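Local atomic coordinates of TCP pilus virulence regulatory protein (Vibrio cholerae, PDB entry 4MLO), a protein that probably binds DNA as an AraC-family transcriptional activator of virulence genes, and holds a molecule of palmitoleic acid in an internal pocket. Residues L115-E120 / E156-S161; Y30-I35 / S56-L61; E172-L177 / G193-N198. All blocks are in the same frame, centred on the assembly; numbering follows the deposited sequence.

The three contacts follow one another along the chain; none nests within another and none crosses. Contact 2 closes first: strand 31-35 runs out, the chain contributes strands 40-44 and 49-53 to the other sheet of the cupin-like domain, and strand 57-61 returns antiparallel to 31-35. Contact 1 then closes a mainly helical loop by bringing the C-terminal end of helix 141-159 against strand 114-118, an outermost strand of the same sheet. Contacts 1 and 2 touch directly, since strands 114-118 and 57-61 are neighbours. Contact 3 lies apart, its centre about 29 Å from that of contact 2, and joins helices 170-180 and 188-195 across a short connection.

Contact 1: L115-E120 / E156-S161; sequences LLWNCE and EKKYNS
Leu-115 and Tyr-159 run alongside each other, pointing opposite ways, and the leucine methyl CD2 settles over the middle of the phenol ring. It lies 3.9 Å from the centroid of the Tyr-159 ring and 10° off the ring normal, a well-centred CH-pi contact. A tyrosine suits this place because its far end is polar: the ring spans the gap to the strand, and Tyr-159 OH accepts a hydrogen bond of 3.0 Å from Leu-116 N, with an angle of 156° at the hydrogen. Lys-158 serves the other backbone group of the same residue. With CG anti to the backbone N (chi1 165°) and the chain extended beyond, it carries NZ to 2.9 Å from Leu-116 O, well above the carbonyl plane.

Strand 114-118 is an outermost strand of its sheet. Leu-115 and Trp-117 bond through their backbones to strand 57-61, while the outward N-H and C=O of Leu-116 are met by two side chains of helix 141-159. That helix closes with a Schellman motif in which Asn-160 adopts positive phi, and Ser-161 OG donates to Tyr-159 O. The methylenes of Lys-158 are useful too: CD lies 3.9 Å from Trp-117 CE3, obliquely to the indole, and CB sits in the indole plane, 4.0 Å from Trp-117 CZ3. Phe-151, earlier in the helix, meets the same indole edge-to-face.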
loop_
_atom_site.group_PDB
_atom_site.type_symbol
_atom_site.label_atom_id
_atom_site.label_comp_id
_atom_site.label_asym_id
_atom_site.label_seq_id
_atom_site.Cartn_x
_atom_site.Cartn_y
_atom_site.Cartn_z
ATOM N N LEU A 115 -5.997 1.726 -8.358
ATOM C CA LEU A 115 -6.870 1.114 -9.350
ATOM C C LEU A 115 -8.135 0.628 -8.653
ATOM O O LEU A 115 -8.117 0.283 -7.471
ATOM C CB LEU A 115 -6.159 -0.029 -10.080
ATOM C CG LEU A 115 -4.767 0.277 -10.679
ATOM C CD1 LEU A 115 -4.197 -0.983 -11.297
ATOM C CD2 LEU A 115 -4.828 1.359 -11.732
ATOM N N LEU A 116 -9.256 0.729 -9.361
ATOM C CA LEU A 116 -10.560 0.279 -8.888
ATOM C C LEU A 116 -11.014 -0.948 -9.673
ATOM O O LEU A 116 -10.885 -0.999 -10.905
ATOM C CB LEU A 116 -11.592 1.410 -9.038
ATOM C CG LEU A 116 -13.060 1.135 -8.687
ATOM C CD1 LEU A 116 -13.318 1.422 -7.223
ATOM C CD2 LEU A 116 -13.987 1.958 -9.566
ATOM N N TRP A 117 -11.574 -1.931 -8.973
ATOM C CA TRP A 117 -12.284 -3.024 -9.626
ATOM C C TRP A 117 -13.641 -3.213 -8.959
ATOM O O TRP A 117 -13.717 -3.403 -7.741
ATOM C CB TRP A 117 -11.484 -4.324 -9.599
ATOM C CG TRP A 117 -12.186 -5.400 -10.341
ATOM C CD1 TRP A 117 -12.959 -6.388 -9.809
ATOM C CD2 TRP A 117 -12.205 -5.602 -11.772
ATOM N NE1 TRP A 117 -13.446 -7.192 -10.803
ATOM C CE2 TRP A 117 -13.004 -6.731 -12.019
ATOM C CE3 TRP A 117 -11.615 -4.938 -12.859
ATOM C CZ2 TRP A 117 -13.244 -7.210 -13.306
ATOM C CZ3 TRP A 117 -11.848 -5.418 -14.145
ATOM C CH2 TRP A 117 -12.657 -6.545 -14.356
ATOM N N ASN A 118 -14.705 -3.149 -9.753
ATOM C CA ASN A 118 -16.056 -3.411 -9.262
ATOM C C ASN A 118 -16.327 -4.910 -9.331
ATOM O O ASN A 118 -16.407 -5.487 -10.425
ATOM C CB ASN A 118 -17.066 -2.610 -10.071
ATOM C CG ASN A 118 -16.992 -1.122 -9.780
ATOM O OD1 ASN A 118 -17.106 -0.695 -8.629
ATOM N ND2 ASN A 118 -16.807 -0.325 -10.824
ATOM N N CYS A 119 -16.466 -5.542 -8.166
ATOM C CA CYS A 119 -16.483 -7.000 -8.070
ATOM C C CYS A 119 -17.834 -7.616 -8.402
ATOM O O CYS A 119 -18.889 -7.038 -8.128
ATOM C CB CYS A 119 -16.139 -7.457 -6.660
ATOM S SG CYS A 119 -14.421 -7.462 -6.321
ATOM N N GLU A 120 -17.780 -8.838 -8.932
ATOM C CA GLU A 120 -18.921 -9.741 -8.976
ATOM C C GLU A 120 -19.017 -10.529 -7.668
ATOM O O GLU A 120 -18.076 -10.581 -6.869
ATOM C CB GLU A 120 -18.813 -10.704 -10.165
ATOM C CG GLU A 120 -18.921 -10.027 -11.520
ATOM N N GLU A 156 -5.356 -5.155 -14.701
ATOM C CA GLU A 156 -4.370 -4.573 -15.604
ATOM C C GLU A 156 -4.967 -4.347 -16.991
ATOM O O GLU A 156 -4.704 -3.320 -17.625
ATOM C CB GLU A 156 -3.129 -5.462 -15.681
ATOM C CG GLU A 156 -2.304 -5.490 -14.369
ATOM C CD GLU A 156 -1.003 -6.244 -14.517
ATOM O OE1 GLU A 156 -0.904 -7.082 -15.454
ATOM O OE2 GLU A 156 -0.068 -5.990 -13.707
ATOM N N LYS A 157 -5.760 -5.303 -17.483
ATOM C CA LYS A 157 -6.351 -5.160 -18.809
ATOM C C LYS A 157 -7.342 -4.006 -18.837
ATOM O O LYS A 157 -7.373 -3.245 -19.804
ATOM C CB LYS A 157 -7.022 -6.466 -19.231
ATOM C CG LYS A 157 -7.689 -6.443 -20.630
ATOM C CD LYS A 157 -8.282 -7.803 -20.935
ATOM C CE LYS A 157 -9.220 -7.784 -22.152
ATOM N NZ LYS A 157 -8.559 -7.259 -23.360
ATOM N N LYS A 158 -8.151 -3.850 -17.782
ATOM C CA LYS A 158 -9.111 -2.747 -17.744
ATOM C C LYS A 158 -8.419 -1.398 -17.908
ATOM O O LYS A 158 -8.918 -0.524 -18.625
ATOM C CB LYS A 158 -9.905 -2.784 -16.436
ATOM C CG LYS A 158 -10.671 -1.503 -16.111
ATOM C CD LYS A 158 -11.292 -1.569 -14.720
ATOM C CE LYS A 158 -12.019 -0.275 -14.393
ATOM N NZ LYS A 158 -12.650 -0.361 -13.067
ATOM N N TYR A 159 -7.268 -1.213 -17.262
ATOM C CA TYR A 159 -6.542 0.045 -17.293
ATOM C C TYR A 159 -5.409 0.054 -18.312
ATOM O O TYR A 159 -4.738 1.081 -18.452
ATOM C CB TYR A 159 -5.979 0.373 -15.901
ATOM C CG TYR A 159 -7.041 0.768 -14.903
ATOM C CD1 TYR A 159 -7.445 2.091 -14.768
ATOM C CD2 TYR A 159 -7.632 -0.184 -14.093
ATOM C CE1 TYR A 159 -8.401 2.439 -13.844
ATOM C CE2 TYR A 159 -8.602 0.154 -13.175
ATOM C CZ TYR A 159 -8.979 1.459 -13.054
ATOM O OH TYR A 159 -9.939 1.777 -12.131
ATOM N N ASN A 160 -5.182 -1.055 -19.024
ATOM C CA ASN A 160 -4.013 -1.183 -19.894
ATOM C C ASN A 160 -2.757 -0.727 -19.152
ATOM O O ASN A 160 -1.928 0.018 -19.686
ATOM C CB ASN A 160 -4.213 -0.378 -21.182
ATOM C CG ASN A 160 -3.348 -0.863 -22.314
ATOM O OD1 ASN A 160 -2.352 -0.224 -22.679
ATOM N ND2 ASN A 160 -3.731 -1.995 -22.898
ATOM N N SER A 161 -2.646 -1.143 -17.883
ATOM C CA SER A 161 -1.630 -0.646 -16.954
ATOM C C SER A 161 -1.052 -1.775 -16.112
ATOM O O SER A 161 -1.775 -2.670 -15.669
ATOM C CB SER A 161 -2.212 0.396 -15.983
ATOM O OG SER A 161 -2.576 1.580 -16.667
#

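Contact 2: Y30-I35 / S56-L61; sequences YKMFWI and SSIILL. With PAM (palmitoleic acid), chain E.
Phe-33 and Ile-59 face each other as a hydrogen-bonded antiparallel pair in a sheet of the cupin-like domain, and Lys-31 with Leu-61 forms a second such pair two residues away. Between them, Met-32 and Leu-60 make the non-hydrogen-bonded pair, with their side chains side by side on the other face.

Packing is tight at the palmitoleic acid pocket, which Lys-31, Phe-33 and Leu-61 help to line and Ile-59 backs from behind the Phe-33 ring. Phe-33 CG stands between the backbone N and the carbonyl carbon (chi1 71°), and the ring lies beside Ile-59, whose CB is 3.7 Å from the Phe-33 ring centroid in a CH-pi contact. The opposite face receives the lipid, with C7 of palmitoleic acid 3.5 Å from Phe-33 CD1; a flat apolar ring thus has the protein on one side and the acyl chain on the other. Leu-61 CD1 comes in at the edge of this ring and also touches the lipid. The Lys-31 chain is extended as far as CE and turns at chi4 (-78°), which places NZ; Lys-31 NZ donates to O2 of palmitoleic acid at 2.9 Å. Thr-85 OG1 is a second partner of this ammonium, while Tyr-12 and Lys-230 also bond the ligand.

On the reverse face, Met-32 CE meets Ile-58 CG2 at 3.7 Å, and Ile-58 CD1 sits over the Trp-34 indole, offset toward its rim. Helix 121-131 covers this side through Leu-127.

The pairing loosens toward Ser-57. There the strands have spread, Ile-35 CA standing 7.7 Å from Ser-57 CA, and a water fills in for a direct bond: it accepts from Ile-35 N at 3.0 Å and donates to Ser-57 O at 2.6 Å.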
loop_
_atom_site.group_PDB
_atom_site.type_symbol
_atom_site.label_atom_id
_atom_site.label_comp_id
_atom_site.label_asym_id
_atom_site.label_seq_id
_atom_site.Cartn_x
_atom_site.Cartn_y
_atom_site.Cartn_z
ATOM N N TYR A 30 2.029 -4.569 -1.819
ATOM C CA TYR A 30 0.772 -4.436 -2.546
ATOM C C TYR A 30 -0.400 -4.507 -1.578
ATOM O O TYR A 30 -0.396 -5.320 -0.654
ATOM C CB TYR A 30 0.623 -5.530 -3.608
ATOM C CG TYR A 30 1.600 -5.372 -4.711
ATOM C CD1 TYR A 30 2.799 -6.063 -4.697
ATOM C CD2 TYR A 30 1.359 -4.479 -5.742
ATOM C CE1 TYR A 30 3.749 -5.875 -5.727
ATOM C CE2 TYR A 30 2.282 -4.298 -6.776
ATOM C CZ TYR A 30 3.467 -5.000 -6.747
ATOM O OH TYR A 30 4.386 -4.812 -7.746
ATOM N N LYS A 31 -1.381 -3.610 -1.763
ATOM C CA LYS A 31 -2.536 -3.532 -0.861
ATOM C C LYS A 31 -3.839 -3.524 -1.638
ATOM O O LYS A 31 -3.922 -3.015 -2.754
ATOM C CB LYS A 31 -2.489 -2.273 0.038
ATOM C CG LYS A 31 -1.464 -2.406 1.142
ATOM C CD LYS A 31 -1.395 -1.186 2.000
ATOM C CE LYS A 31 -0.169 -1.229 2.868
ATOM N NZ LYS A 31 -0.381 -2.142 4.008
ATOM N N MET A 32 -4.880 -4.068 -1.011
ATOM C CA MET A 32 -6.228 -4.016 -1.547
ATOM C C MET A 32 -7.129 -3.625 -0.390
ATOM O O MET A 32 -6.903 -4.069 0.739
ATOM C CB MET A 32 -6.654 -5.359 -2.141
ATOM C CG MET A 32 -5.752 -5.837 -3.268
ATOM S SD MET A 32 -6.058 -7.569 -3.784
ATOM C CE MET A 32 -7.672 -7.401 -4.518
ATOM N N PHE A 33 -8.106 -2.752 -0.637
ATOM C CA PHE A 33 -9.039 -2.445 0.442
ATOM C C PHE A 33 -10.430 -2.181 -0.110
ATOM O O PHE A 33 -10.620 -1.921 -1.299
ATOM C CB PHE A 33 -8.557 -1.272 1.325
ATOM C CG PHE A 33 -8.616 0.088 0.684
ATOM C CD1 PHE A 33 -7.482 0.644 0.108
ATOM C CD2 PHE A 33 -9.785 0.850 0.717
ATOM C CE1 PHE A 33 -7.513 1.914 -0.447
ATOM C CE2 PHE A 33 -9.824 2.132 0.165
ATOM C CZ PHE A 33 -8.687 2.662 -0.419
ATOM N N TRP A 34 -11.415 -2.312 0.781
ATOM C CA TRP A 34 -12.816 -2.091 0.439
ATOM C C TRP A 34 -13.614 -1.943 1.722
ATOM O O TRP A 34 -13.202 -2.401 2.791
ATOM C CB TRP A 34 -13.386 -3.233 -0.408
ATOM C CG TRP A 34 -13.453 -4.526 0.318
ATOM C CD1 TRP A 34 -14.535 -5.041 0.965
ATOM C CD2 TRP A 34 -12.395 -5.482 0.485
ATOM N NE1 TRP A 34 -14.209 -6.247 1.540
ATOM C CE2 TRP A 34 -12.909 -6.546 1.248
ATOM C CE3 TRP A 34 -11.057 -5.534 0.075
ATOM C CZ2 TRP A 34 -12.143 -7.653 1.598
ATOM C CZ3 TRP A 34 -10.299 -6.639 0.425
ATOM C CH2 TRP A 34 -10.847 -7.679 1.189
ATOM N N ILE A 35 -14.774 -1.305 1.595
ATOM C CA ILE A 35 -15.687 -1.093 2.712
ATOM C C ILE A 35 -16.701 -2.232 2.745
ATOM O O ILE A 35 -16.980 -2.870 1.722
ATOM C CB ILE A 35 -16.365 0.292 2.590
ATOM C CG1 ILE A 35 -17.290 0.357 1.366
ATOM C CG2 ILE A 35 -15.302 1.405 2.539
ATOM C CD1 ILE A 35 -18.037 1.680 1.214
ATOM N N SER A 56 -18.687 -3.623 -2.929
ATOM C CA SER A 56 -18.043 -4.446 -3.952
ATOM C C SER A 56 -16.919 -3.726 -4.690
ATOM O O SER A 56 -16.317 -4.308 -5.603
ATOM C CB SER A 56 -19.081 -4.941 -4.957
ATOM O OG SER A 56 -19.859 -5.971 -4.377
ATOM N N SER A 57 -16.631 -2.482 -4.339
ATOM C CA SER A 57 -15.544 -1.740 -4.969
ATOM C C SER A 57 -14.229 -2.100 -4.287
ATOM O O SER A 57 -14.053 -1.836 -3.091
ATOM C CB SER A 57 -15.792 -0.235 -4.860
ATOM O OG SER A 57 -17.055 0.166 -5.376
ATOM N N ILE A 58 -13.290 -2.662 -5.046
ATOM C CA ILE A 58 -11.955 -2.958 -4.540
ATOM C C ILE A 58 -11.002 -1.877 -5.032
ATOM O O ILE A 58 -10.926 -1.617 -6.246
ATOM C CB ILE A 58 -11.467 -4.341 -5.017
ATOM C CG1 ILE A 58 -12.466 -5.441 -4.683
ATOM C CG2 ILE A 58 -10.086 -4.663 -4.409
ATOM C CD1 ILE A 58 -12.723 -5.633 -3.219
ATOM N N ILE A 59 -10.235 -1.297 -4.106
ATOM C CA ILE A 59 -9.177 -0.352 -4.436
ATOM C C ILE A 59 -7.851 -1.082 -4.288
ATOM O O ILE A 59 -7.588 -1.708 -3.257
ATOM C CB ILE A 59 -9.203 0.892 -3.536
ATOM C CG1 ILE A 59 -10.619 1.514 -3.532
ATOM C CG2 ILE A 59 -8.165 1.887 -4.000
ATOM C CD1 ILE A 59 -11.062 2.037 -4.870
ATOM N N LEU A 60 -7.032 -1.021 -5.326
ATOM C CA LEU A 60 -5.723 -1.645 -5.317
ATOM C C LEU A 60 -4.669 -0.555 -5.281
ATOM O O LEU A 60 -4.693 0.353 -6.117
ATOM C CB LEU A 60 -5.538 -2.510 -6.558
ATOM C CG LEU A 60 -6.483 -3.707 -6.702
ATOM C CD1 LEU A 60 -7.804 -3.297 -7.385
ATOM C CD2 LEU A 60 -5.814 -4.833 -7.434
ATOM N N LEU A 61 -3.683 -0.711 -4.405
ATOM C CA LEU A 61 -2.595 0.261 -4.283
ATOM C C LEU A 61 -1.283 -0.422 -4.647
ATOM O O LEU A 61 -0.947 -1.482 -4.097
ATOM C CB LEU A 61 -2.509 0.857 -2.871
ATOM C CG LEU A 61 -3.784 1.537 -2.331
ATOM C CD1 LEU A 61 -3.527 2.055 -0.932
ATOM C CD2 LEU A 61 -4.214 2.666 -3.243
HETATM C C1 PAM E . -2.258 0.038 6.695
HETATM O O1 PAM E . -3.054 -0.808 7.185
HETATM O O2 PAM E . -1.244 -0.316 6.050
HETATM C C2 PAM E . -2.494 1.510 6.895
HETATM C C3 PAM E . -2.624 2.259 5.559
HETATM C C4 PAM E . -3.802 1.697 4.767
HETATM C C5 PAM E . -4.040 2.440 3.458
HETATM C C6 PAM E . -5.120 1.753 2.623
HETATM C C7 PAM E . -6.484 1.733 3.311
HETATM C C8 PAM E . -7.075 3.130 3.399
HETATM C C9 PAM E . -8.404 3.153 4.147
HETATM C C10 PAM E . -8.511 3.050 5.477
HETATM C C11 PAM E . -7.307 2.854 6.383
HETATM C C12 PAM E . -7.482 3.489 7.763
HETATM C C13 PAM E . -6.107 3.546 8.433
HETATM C C14 PAM E . -5.988 4.527 9.582
HETATM C C15 PAM E . -6.322 5.953 9.162
HETATM C C16 PAM E . -5.654 6.974 10.048
HETATM O O HOH W 1 -15.232 -0.439 -1.241
#

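Contact 3: E172-L177 / G193-N198; sequences EKISCL and GELRTN
Leu-195, with CG anti to its carbonyl carbon (chi1 -61°), and Leu-177, with CG anti to its backbone N (chi1 173°), set CG toward the seam between two helices, and chi2 (68° in Leu-177) then places the methyls. Both Leu-195 methyls rest on Lys-173, CD1 and CD2 each 4.0 Å from Lys-173 CB, so the lysine contributes its aliphatic root while the rest of its chain departs. CD1 also reaches 3.8 Å from Ile-174 CG1, the two side chains crossing at about a right angle. Leu-177 makes a similar crossing over Glu-194, bringing CD2 to 3.6 Å from Glu-194 CB. The bend of Glu-194 at chi2 accompanies a split role: its methylenes pack on leucine, and OE1 forms a salt bridge with Arg-184.

Helix 188-195 stops here in a Schellman motif with Arg-196 at positive phi. Arg-196 NH1 donates to Glu-194 O at 2.8 Å, in the guanidinium plane, and Thr-197 OG1 donates to Leu-195 O.

Asn-198 then caps helix 199-207 through Ile-201 N, an arrangement consistent with the first helix-turn-helix of an AraC-type DNA-binding domain. Helix 170-180 packs across this pair, Ile-174 touching both Ile-191 in helix 188-195 and Glu-205 in helix 199-207.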
loop_
_atom_site.group_PDB
_atom_site.type_symbol
_atom_site.label_atom_id
_atom_site.label_comp_id
_atom_site.label_asym_id
_atom_site.label_seq_id
_atom_site.Cartn_x
_atom_site.Cartn_y
_atom_site.Cartn_z
ATOM N N GLU A 172 11.967 0.161 -6.887
ATOM C CA GLU A 172 12.110 -0.987 -5.994
ATOM C C GLU A 172 13.558 -1.112 -5.523
ATOM O O GLU A 172 13.812 -1.431 -4.360
ATOM C CB GLU A 172 11.623 -2.254 -6.701
ATOM C CG GLU A 172 12.042 -3.550 -6.034
ATOM C CD GLU A 172 11.389 -3.803 -4.703
ATOM O OE1 GLU A 172 10.369 -3.151 -4.378
ATOM O OE2 GLU A 172 11.908 -4.681 -3.979
ATOM N N LYS A 173 14.527 -0.826 -6.402
ATOM C CA LYS A 173 15.919 -0.876 -5.967
ATOM C C LYS A 173 16.191 0.153 -4.869
ATOM O O LYS A 173 16.859 -0.151 -3.876
ATOM C CB LYS A 173 16.858 -0.647 -7.149
ATOM C CG LYS A 173 16.951 -1.813 -8.113
ATOM C CD LYS A 173 17.981 -1.494 -9.196
ATOM C CE LYS A 173 17.929 -2.497 -10.331
ATOM N NZ LYS A 173 18.125 -3.885 -9.840
ATOM N N ILE A 174 15.706 1.378 -5.050
ATOM C CA ILE A 174 15.900 2.422 -4.042
ATOM C C ILE A 174 15.221 2.036 -2.739
ATOM O O ILE A 174 15.822 2.081 -1.667
ATOM C CB ILE A 174 15.366 3.765 -4.556
ATOM C CG1 ILE A 174 16.157 4.260 -5.794
ATOM C CG2 ILE A 174 15.306 4.795 -3.428
ATOM C CD1 ILE A 174 15.464 5.422 -6.470
ATOM N N SER A 175 13.930 1.684 -2.812
ATOM C CA SER A 175 13.165 1.351 -1.618
ATOM C C SER A 175 13.749 0.158 -0.883
ATOM O O SER A 175 13.824 0.147 0.348
ATOM C CB SER A 175 11.713 1.082 -2.007
ATOM O OG SER A 175 11.194 2.182 -2.743
ATOM N N CYS A 176 14.148 -0.887 -1.628
ATOM C CA CYS A 176 14.715 -2.082 -1.015
ATOM C C CYS A 176 15.996 -1.755 -0.264
ATOM O O CYS A 176 16.256 -2.268 0.833
ATOM C CB CYS A 176 14.989 -3.109 -2.100
ATOM S SG CYS A 176 15.479 -4.695 -1.515
ATOM N N LEU A 177 16.822 -0.920 -0.862
ATOM C CA LEU A 177 18.047 -0.496 -0.223
ATOM C C LEU A 177 17.760 0.237 1.085
ATOM O O LEU A 177 18.334 -0.088 2.126
ATOM C CB LEU A 177 18.827 0.382 -1.198
ATOM C CG LEU A 177 20.064 1.069 -0.654
ATOM C CD1 LEU A 177 21.151 0.005 -0.352
ATOM C CD2 LEU A 177 20.594 2.105 -1.646
ATOM N N GLY A 193 25.726 5.605 -5.061
ATOM C CA GLY A 193 26.885 4.735 -4.845
ATOM C C GLY A 193 26.487 3.280 -4.712
ATOM O O GLY A 193 27.117 2.396 -5.319
ATOM N N GLU A 194 25.434 2.997 -3.936
ATOM C CA GLU A 194 25.026 1.605 -3.722
ATOM C C GLU A 194 24.444 0.985 -4.984
ATOM O O GLU A 194 24.701 -0.183 -5.274
ATOM C CB GLU A 194 24.002 1.497 -2.593
ATOM C CG GLU A 194 24.515 1.848 -1.204
ATOM C CD GLU A 194 25.294 0.734 -0.528
ATOM O OE1 GLU A 194 25.583 0.908 0.669
ATOM O OE2 GLU A 194 25.625 -0.293 -1.178
ATOM N N LEU A 195 23.662 1.742 -5.757
ATOM C CA LEU A 195 23.029 1.231 -6.954
ATOM C C LEU A 195 23.933 1.365 -8.180
ATOM O O LEU A 195 23.574 0.868 -9.266
ATOM C CB LEU A 195 21.711 1.965 -7.197
ATOM C CG LEU A 195 20.670 1.805 -6.090
ATOM C CD1 LEU A 195 19.381 2.422 -6.645
ATOM C CD2 LEU A 195 20.380 0.398 -5.616
ATOM N N ARG A 196 25.099 1.999 -8.010
ATOM C CA ARG A 196 25.996 2.343 -9.124
ATOM C C ARG A 196 25.211 2.897 -10.310
ATOM O O ARG A 196 25.359 2.459 -11.457
ATOM C CB ARG A 196 26.834 1.127 -9.566
ATOM C CG ARG A 196 27.913 0.702 -8.575
ATOM C CD ARG A 196 27.361 -0.066 -7.398
ATOM N NE ARG A 196 28.448 -0.695 -6.647
ATOM C CZ ARG A 196 28.326 -1.384 -5.523
ATOM N NH1 ARG A 196 27.147 -1.512 -4.931
ATOM N NH2 ARG A 196 29.410 -1.960 -4.978
ATOM N N THR A 197 24.332 3.865 -10.018
ATOM C CA THR A 197 23.491 4.507 -11.020
ATOM C C THR A 197 23.495 5.991 -10.701
ATOM O O THR A 197 23.528 6.345 -9.520
ATOM C CB THR A 197 22.041 3.950 -10.986
ATOM O OG1 THR A 197 22.043 2.526 -11.118
ATOM C CG2 THR A 197 21.209 4.518 -12.081
ATOM N N ASN A 198 23.529 6.849 -11.730
ATOM C CA ASN A 198 23.693 8.274 -11.453
ATOM C C ASN A 198 22.358 8.948 -11.160
ATOM O O ASN A 198 21.283 8.365 -11.326
ATOM C CB ASN A 198 24.449 8.998 -12.590
ATOM C CG ASN A 198 23.723 8.969 -13.923
ATOM O OD1 ASN A 198 22.516 9.202 -14.004
ATOM N ND2 ASN A 198 24.478 8.762 -15.009
#